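Local coordinates for protein probable WRKY transcription factor 52 (Arabidopsis thaliana, PDB 4C6S) that acts as a plant disease resistance protein and W box-binding transcription factor, pairing with RPS4 to recognise the pathogen effectors AvrRps4 and PopP2, its TIR domain taking part in dimerization, at residues C12-R17 with V37-I42; G58-V63 with K89-V94. All coordinates share one frame; numbering follows the deposited sequence.

Interaction 1 of 2, residues C12-R17 with V37-I42; sequences CVEEVR and VVDVDI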
ATOM      1  N   CYS A  12       7.280  -2.481  12.693  1.00 22.82           N
ATOM      2  CA  CYS A  12       7.213  -3.356  11.516  1.00 21.91           C
ATOM      3  C   CYS A  12       8.589  -3.810  11.090  1.00 26.10           C
ATOM      4  O   CYS A  12       9.601  -3.319  11.599  1.00 28.13           O
ATOM      5  CB  CYS A  12       6.530  -2.636  10.335  1.00 20.96           C
ATOM      6  SG  CYS A  12       7.471  -1.208   9.691  1.00 26.27           S
ATOM      7  N   VAL A  13       8.630  -4.754  10.149  1.00 24.14           N
ATOM      8  CA  VAL A  13       9.900  -5.152   9.549  1.00 26.37           C
ATOM      9  C   VAL A  13      10.182  -4.255   8.341  1.00 25.80           C
ATOM     10  O   VAL A  13       9.283  -3.589   7.840  1.00 25.31           O
ATOM     11  CB  VAL A  13       9.904  -6.635   9.150  1.00 28.70           C
ATOM     12  CG1 VAL A  13       9.668  -7.511  10.374  1.00 30.88           C
ATOM     13  CG2 VAL A  13       8.838  -6.897   8.104  1.00 28.21           C
ATOM     14  N   GLU A  14      11.428  -4.233   7.877  1.00 28.25           N
ATOM     15  CA  GLU A  14      11.815  -3.261   6.855  1.00 28.36           C
ATOM     16  C   GLU A  14      11.085  -3.476   5.538  1.00 30.23           C
ATOM     17  O   GLU A  14      10.791  -2.513   4.827  1.00 30.39           O
ATOM     18  CB  GLU A  14      13.335  -3.247   6.653  1.00 31.87           C
ATOM     19  CG  GLU A  14      13.896  -4.525   6.074  1.00 53.80           C
ATOM     20  CD  GLU A  14      15.405  -4.611   6.215  1.00 67.88           C
ATOM     21  OE1 GLU A  14      16.038  -3.567   6.490  1.00 74.98           O
ATOM     22  OE2 GLU A  14      15.951  -5.726   6.058  1.00 70.43           O
ATOM     23  N   GLU A  15      10.750  -4.733   5.240  1.00 27.85           N
ATOM     24  CA  GLU A  15      10.080  -5.087   3.983  1.00 33.07           C
ATOM     25  C   GLU A  15       8.753  -4.364   3.726  1.00 30.68           C
ATOM     26  O   GLU A  15       8.370  -4.166   2.573  1.00 29.81           O
ATOM     27  CB  GLU A  15       9.861  -6.608   3.888  1.00 36.84           C
ATOM     28  CG  GLU A  15      11.113  -7.461   4.081  1.00 53.62           C
ATOM     29  CD  GLU A  15      11.413  -7.787   5.546  1.00 62.64           C
ATOM     30  OE1 GLU A  15      11.943  -6.911   6.260  1.00 56.36           O
ATOM     31  OE2 GLU A  15      11.131  -8.928   5.984  1.00 73.42           O
ATOM     32  N   VAL A  16       8.041  -3.978   4.782  1.00 23.39           N
ATOM     33  CA  VAL A  16       6.774  -3.278   4.587  1.00 24.50           C
ATOM     34  C   VAL A  16       6.795  -1.835   5.067  1.00 25.30           C
ATOM     35  O   VAL A  16       5.780  -1.138   4.987  1.00 21.38           O
ATOM     36  CB  VAL A  16       5.622  -4.029   5.267  1.00 25.60           C
ATOM     37  CG1 VAL A  16       5.467  -5.411   4.650  1.00 26.85           C
ATOM     38  CG2 VAL A  16       5.887  -4.138   6.772  1.00 24.04           C
ATOM     39  N   ARG A  17       7.949  -1.373   5.541  1.00 21.67           N
ATOM     40  CA  ARG A  17       8.089  -0.002   6.025  1.00 22.18           C
ATOM     41  C   ARG A  17       7.641   1.060   5.004  1.00 24.87           C
ATOM     42  O   ARG A  17       6.959   2.030   5.355  1.00 24.19           O
ATOM     43  CB  ARG A  17       9.546   0.239   6.425  1.00 24.59           C
ATOM     44  CG  ARG A  17       9.878   1.676   6.742  1.00 30.84           C
ATOM     45  CD  ARG A  17       9.151   2.150   7.976  1.00 37.94           C
ATOM     46  NE  ARG A  17       9.331   3.585   8.215  1.00 48.08           N
ATOM     47  CZ  ARG A  17       8.484   4.525   7.796  1.00 44.98           C
ATOM     48  NH1 ARG A  17       7.381   4.191   7.123  1.00 36.35           N
ATOM     49  NH2 ARG A  17       8.731   5.801   8.059  1.00 44.07           N
ATOM     50  N   VAL A  37       6.881   5.572  13.263  1.00 27.45           N
ATOM     51  CA  VAL A  37       7.102   4.199  12.815  1.00 24.43           C
ATOM     52  C   VAL A  37       8.467   3.745  13.310  1.00 24.80           C
ATOM     53  O   VAL A  37       9.450   4.487  13.210  1.00 27.62           O
ATOM     54  CB  VAL A  37       7.035   4.075  11.273  1.00 27.99           C
ATOM     55  CG1 VAL A  37       7.379   2.669  10.850  1.00 25.97           C
ATOM     56  CG2 VAL A  37       5.641   4.416  10.767  1.00 27.52           C
ATOM     57  N   VAL A  38       8.509   2.537  13.864  1.00 25.93           N
ATOM     58  CA  VAL A  38       9.767   1.925  14.279  1.00 32.21           C
ATOM     59  C   VAL A  38      10.001   0.644  13.491  1.00 28.49           C
ATOM     60  O   VAL A  38       9.168  -0.266  13.496  1.00 25.55           O
ATOM     61  CB  VAL A  38       9.773   1.612  15.779  1.00 36.47           C
ATOM     62  CG1 VAL A  38      11.016   0.806  16.151  1.00 40.59           C
ATOM     63  CG2 VAL A  38       9.720   2.894  16.572  1.00 36.09           C
ATOM     64  N   ASP A  39      11.140   0.593  12.806  1.00 31.89           N
ATOM     65  CA  ASP A  39      11.556  -0.565  12.019  1.00 35.79           C
ATOM     66  C   ASP A  39      12.287  -1.506  12.971  1.00 33.67           C
ATOM     67  O   ASP A  39      13.339  -1.151  13.491  1.00 36.02           O
ATOM     68  CB  ASP A  39      12.490  -0.069  10.894  1.00 40.11           C
ATOM     69  CG  ASP A  39      13.055  -1.189  10.019  1.00 45.64           C
ATOM     70  OD1 ASP A  39      12.946  -2.379  10.379  1.00 41.61           O
ATOM     71  OD2 ASP A  39      13.646  -0.861   8.965  1.00 44.59           O
ATOM     72  N   VAL A  40      11.752  -2.709  13.196  1.00 24.37           N
ATOM     73  CA  VAL A  40      12.331  -3.612  14.193  1.00 29.37           C
ATOM     74  C   VAL A  40      13.610  -4.280  13.690  1.00 33.77           C
ATOM     75  O   VAL A  40      14.273  -4.994  14.440  1.00 35.39           O
ATOM     76  CB  VAL A  40      11.331  -4.715  14.657  1.00 29.93           C
ATOM     77  CG1 VAL A  40      10.089  -4.091  15.279  1.00 29.05           C
ATOM     78  CG2 VAL A  40      10.943  -5.611  13.486  1.00 29.47           C
ATOM     79  N   ASP A  41      13.949  -4.049  12.424  1.00 33.39           N
ATOM     80  CA  ASP A  41      15.122  -4.680  11.820  1.00 40.02           C
ATOM     81  C   ASP A  41      16.398  -3.868  12.020  1.00 51.63           C
ATOM     82  O   ASP A  41      17.467  -4.260  11.554  1.00 54.95           O
ATOM     83  CB  ASP A  41      14.903  -4.914  10.324  1.00 42.03           C
ATOM     84  CG  ASP A  41      13.961  -6.062  10.047  1.00 41.96           C
ATOM     85  OD1 ASP A  41      13.967  -7.030  10.833  1.00 42.11           O
ATOM     86  OD2 ASP A  41      13.226  -5.998   9.043  1.00 40.62           O
ATOM     87  N   ILE A  42      16.295  -2.730  12.696  1.00 55.63           N
ATOM     88  CA  ILE A  42      17.478  -1.903  12.910  1.00 62.41           C
ATOM     89  C   ILE A  42      18.376  -2.482  14.007  1.00 68.66           C
ATOM     90  O   ILE A  42      17.946  -3.343  14.777  1.00 63.83           O
ATOM     91  CB  ILE A  42      17.130  -0.404  13.143  1.00 53.51           C
ATOM     92  CG1 ILE A  42      16.015  -0.223  14.168  1.00 51.31           C
ATOM     93  CG2 ILE A  42      16.631   0.225  11.856  1.00 53.90           C
ATOM     94  CD1 ILE A  42      16.362  -0.578  15.560  1.00 57.94           C
TER
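In Asp-41 the carboxyl carbon CG stands anti to the backbone carbonyl carbon (chi1 -74°), and from there OD2 meets Glu-14 N, while Arg-17 sends CG anti to its own N (chi1 171°) and meets Val-37 tip to tip. Glu-14 N gives Asp-41 OD2 a nearly straight bond of 2.8 Å, arriving on the anti side and 31° out of the carboxylate plane. The same oxygen lies 3.2 Å from Glu-15 OE1, an acidic pair that would be expected to raise the proton affinity of one partner; Lys-77, salt-bridged to Asp-41 OD1, probably offsets part of this charge. Asp-39 OD1 closes an Asx turn by accepting from Asp-41 N at 2.8 Å, the donor standing above the carboxylate plane. Val-37 CG1 packs over one face of the Arg-17 guanidinium, toward its rim and 3.4 Å from NE. The backbones pair in parallel, with Cys-12 opposite Asp-39: Cys-12 N donates to Val-38 O (3.0 Å) and Val-40 N to Cys-12 O (2.7 Å). Strand 8-12 passes into the short helix 14-17, and strand 35-39 into a type I turn, Asp-39 to Ile-42, at the C-terminal ends of these parallel strands in the flavodoxin-like TIR fold.

Interaction 2 of 2, residues G58-V63 with K89-V94; sequences GVSVMV and KDQAVV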
ATOM      1  N   GLY A  58       0.508   5.827  23.294  1.00 38.07           N
ATOM      2  CA  GLY A  58      -0.751   5.412  23.889  1.00 37.62           C
ATOM      3  C   GLY A  58      -1.239   4.114  23.267  1.00 34.71           C
ATOM      4  O   GLY A  58      -1.905   3.308  23.910  1.00 34.75           O
ATOM      5  N   VAL A  59      -0.909   3.915  22.001  1.00 29.35           N
ATOM      6  CA  VAL A  59      -1.273   2.686  21.313  1.00 26.69           C
ATOM      7  C   VAL A  59      -0.072   2.161  20.563  1.00 29.38           C
ATOM      8  O   VAL A  59       0.609   2.910  19.855  1.00 26.28           O
ATOM      9  CB  VAL A  59      -2.428   2.906  20.320  1.00 26.27           C
ATOM     10  CG1 VAL A  59      -2.747   1.601  19.586  1.00 28.97           C
ATOM     11  CG2 VAL A  59      -3.656   3.451  21.043  1.00 33.03           C
ATOM     12  N   SER A  60       0.189   0.871  20.717  1.00 26.08           N
ATOM     13  CA  SER A  60       1.270   0.219  19.996  1.00 25.19           C
ATOM     14  C   SER A  60       0.661  -0.699  18.950  1.00 25.67           C
ATOM     15  O   SER A  60      -0.022  -1.668  19.286  1.00 27.72           O
ATOM     16  CB  SER A  60       2.137  -0.572  20.984  1.00 29.14           C
ATOM     17  OG  SER A  60       3.182  -1.262  20.327  1.00 29.58           O
ATOM     18  N   VAL A  61       0.871  -0.378  17.675  1.00 21.21           N
ATOM     19  CA  VAL A  61       0.361  -1.219  16.592  1.00 19.39           C
ATOM     20  C   VAL A  61       1.522  -2.032  16.037  1.00 22.80           C
ATOM     21  O   VAL A  61       2.425  -1.472  15.409  1.00 23.11           O
ATOM     22  CB  VAL A  61      -0.217  -0.379  15.462  1.00 18.83           C
ATOM     23  CG1 VAL A  61      -0.664  -1.287  14.301  1.00 21.42           C
ATOM     24  CG2 VAL A  61      -1.374   0.467  15.960  1.00 23.82           C
ATOM     25  N   MET A  62       1.511  -3.344  16.276  1.00 21.83           N
ATOM     26  CA  MET A  62       2.575  -4.214  15.790  1.00 20.05           C
ATOM     27  C   MET A  62       2.149  -4.810  14.463  1.00 23.68           C
ATOM     28  O   MET A  62       1.188  -5.577  14.410  1.00 22.52           O
ATOM     29  CB  MET A  62       2.845  -5.338  16.789  1.00 22.11           C
ATOM     30  CG  MET A  62       3.343  -4.804  18.133  1.00 29.79           C
ATOM     31  SD  MET A  62       3.763  -6.073  19.349  1.00 34.40           S
ATOM     32  CE  MET A  62       4.863  -7.066  18.410  1.00 47.77           C
ATOM     33  N   VAL A  63       2.829  -4.426  13.387  1.00 19.11           N
ATOM     34  CA  VAL A  63       2.545  -5.000  12.077  1.00 19.09           C
ATOM     35  C   VAL A  63       3.500  -6.148  11.878  1.00 21.19           C
ATOM     36  O   VAL A  63       4.721  -5.963  11.810  1.00 23.08           O
ATOM     37  CB  VAL A  63       2.718  -3.979  10.960  1.00 19.75           C
ATOM     38  CG1 VAL A  63       2.519  -4.662   9.611  1.00 20.57           C
ATOM     39  CG2 VAL A  63       1.718  -2.846  11.147  1.00 19.18           C
ATOM     40  N   LYS A  89       1.068   0.853  31.257  1.00 90.42           N
ATOM     41  CA  LYS A  89      -0.079  -0.062  31.207  1.00 93.86           C
ATOM     42  C   LYS A  89      -1.384   0.679  30.857  1.00 90.65           C
ATOM     43  O   LYS A  89      -2.481   0.121  30.926  1.00 91.80           O
ATOM     44  CB  LYS A  89      -0.188  -0.895  32.495  1.00102.78           C
ATOM     45  CG  LYS A  89      -1.150  -2.092  32.421  1.00103.75           C
ATOM     46  CD  LYS A  89      -0.921  -2.994  31.204  1.00 98.78           C
ATOM     47  CE  LYS A  89      -2.127  -3.911  30.989  1.00 97.08           C
ATOM     48  NZ  LYS A  89      -1.793  -5.194  30.311  1.00 93.73           N
ATOM     49  N   ASP A  90      -1.251   1.945  30.470  1.00 83.92           N
ATOM     50  CA  ASP A  90      -2.325   2.657  29.786  1.00 72.15           C
ATOM     51  C   ASP A  90      -2.216   2.400  28.283  1.00 62.36           C
ATOM     52  O   ASP A  90      -3.085   2.796  27.500  1.00 58.60           O
ATOM     53  CB  ASP A  90      -2.231   4.158  30.044  1.00 71.73           C
ATOM     54  CG  ASP A  90      -2.941   4.582  31.311  1.00 75.97           C
ATOM     55  OD1 ASP A  90      -4.062   4.094  31.566  1.00 77.20           O
ATOM     56  OD2 ASP A  90      -2.372   5.415  32.045  1.00 78.79           O
ATOM     57  N   GLN A  91      -1.137   1.744  27.878  1.00 52.85           N
ATOM     58  CA  GLN A  91      -0.895   1.522  26.460  1.00 41.41           C
ATOM     59  C   GLN A  91      -1.610   0.288  25.954  1.00 43.51           C
ATOM     60  O   GLN A  91      -1.450  -0.802  26.504  1.00 50.99           O
ATOM     61  CB  GLN A  91       0.601   1.397  26.170  1.00 42.36           C
ATOM     62  CG  GLN A  91       0.914   0.888  24.776  1.00 34.07           C
ATOM     63  CD  GLN A  91       2.396   0.669  24.558  1.00 38.59           C
ATOM     64  OE1 GLN A  91       2.860  -0.464  24.428  1.00 39.08           O
ATOM     65  NE2 GLN A  91       3.146   1.757  24.510  1.00 40.29           N
ATOM     66  N   ALA A  92      -2.391   0.464  24.895  1.00 36.34           N
ATOM     67  CA  ALA A  92      -3.041  -0.658  24.228  1.00 33.32           C
ATOM     68  C   ALA A  92      -2.144  -1.219  23.142  1.00 33.08           C
ATOM     69  O   ALA A  92      -1.369  -0.487  22.525  1.00 32.32           O
ATOM     70  CB  ALA A  92      -4.347  -0.220  23.621  1.00 38.99           C
ATOM     71  N   VAL A  93      -2.282  -2.514  22.879  1.00 30.53           N
ATOM     72  CA  VAL A  93      -1.530  -3.155  21.818  1.00 25.87           C
ATOM     73  C   VAL A  93      -2.479  -3.715  20.753  1.00 27.30           C
ATOM     74  O   VAL A  93      -3.409  -4.464  21.056  1.00 30.35           O
ATOM     75  CB  VAL A  93      -0.613  -4.271  22.362  1.00 27.55           C
ATOM     76  CG1 VAL A  93       0.149  -4.923  21.217  1.00 26.91           C
ATOM     77  CG2 VAL A  93       0.351  -3.703  23.402  1.00 29.98           C
ATOM     78  N   VAL A  94      -2.265  -3.320  19.506  1.00 24.32           N
ATOM     79  CA  VAL A  94      -3.071  -3.844  18.410  1.00 22.33           C
ATOM     80  C   VAL A  94      -2.130  -4.585  17.470  1.00 23.44           C
ATOM     81  O   VAL A  94      -1.048  -4.080  17.156  1.00 25.05           O
ATOM     82  CB  VAL A  94      -3.781  -2.706  17.658  1.00 26.21           C
ATOM     83  CG1 VAL A  94      -4.577  -3.259  16.475  1.00 27.87           C
ATOM     84  CG2 VAL A  94      -4.696  -1.946  18.614  1.00 29.72           C
TER
HETATM   85  O   HOH W   1       4.327  -2.058  22.730  1.00 43.27           O
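Gln-91 reaches across to Gly-58 and Ser-60 with an extended side chain, its CG anti to the backbone N (chi1 168°). Its CB lies 3.9 Å from Gly-58 O, and CG remains beside that carbonyl and approaches Ser-60 N. Farther out, CD and OE1 come against Ser-60 CB, the oxygen at 3.5 Å. At the tip OE1 accepts from a water at 2.8 Å, and Ser-60 OG donates to the same water over an equal distance, so one water bridges the two polar ends. The amide nitrogen NE2 is held by two carbonyls, Ile-54 O and Ala-57 O, consistent with the amide's orientation, OE1 toward the water; these bonds tie the loop before strand 92-98 to the end of helix 51-56. The backbones themselves form a parallel ladder: Ala-92 N to Gly-58 O, Ser-60 N to Ala-92 O (2.7 Å), Val-94 N to Ser-60 O and Met-62 N to Val-94 O. Val-59, Val-61, Ala-92 and Val-94 share one face, where the side chains of Val-59 and Val-94 cross obliquely, CG1 to CG2 4.2 Å; Ser-60 and Val-93 lie on the other. The pair forms the two strands of a beta-alpha-beta unit whose helix 74-82 packs on Ser-60, Met-62 and Val-93, while helix 128-143 meets Val-59, Ala-92 and Val-94 on the opposite face and strand 8-12 flanks 59-65.

How the interactions relate
Both contacts belong to one five-stranded parallel sheet, ordered 35-39, 8-12, 59-65, 92-98, 119-121. Interaction 1 ties the outermost strand 35-39 to 8-12, and interaction 2 joins the next two strands, 59-65 and 92-98. Their centres lie about 16 Å apart, on opposite sides of the chain's centre, yet they touch where Cys-12 CB packs 4.1 Å from Val-63 O. Helix 74-82 links them further: Phe-78 touches Val-13 and Val-40 in one contact and Met-62 in the other. The side chains of Arg-17 and Val-94 each lie about 8 Å from a bound sodium ion; His-120 and Glu-134 form a sodium site.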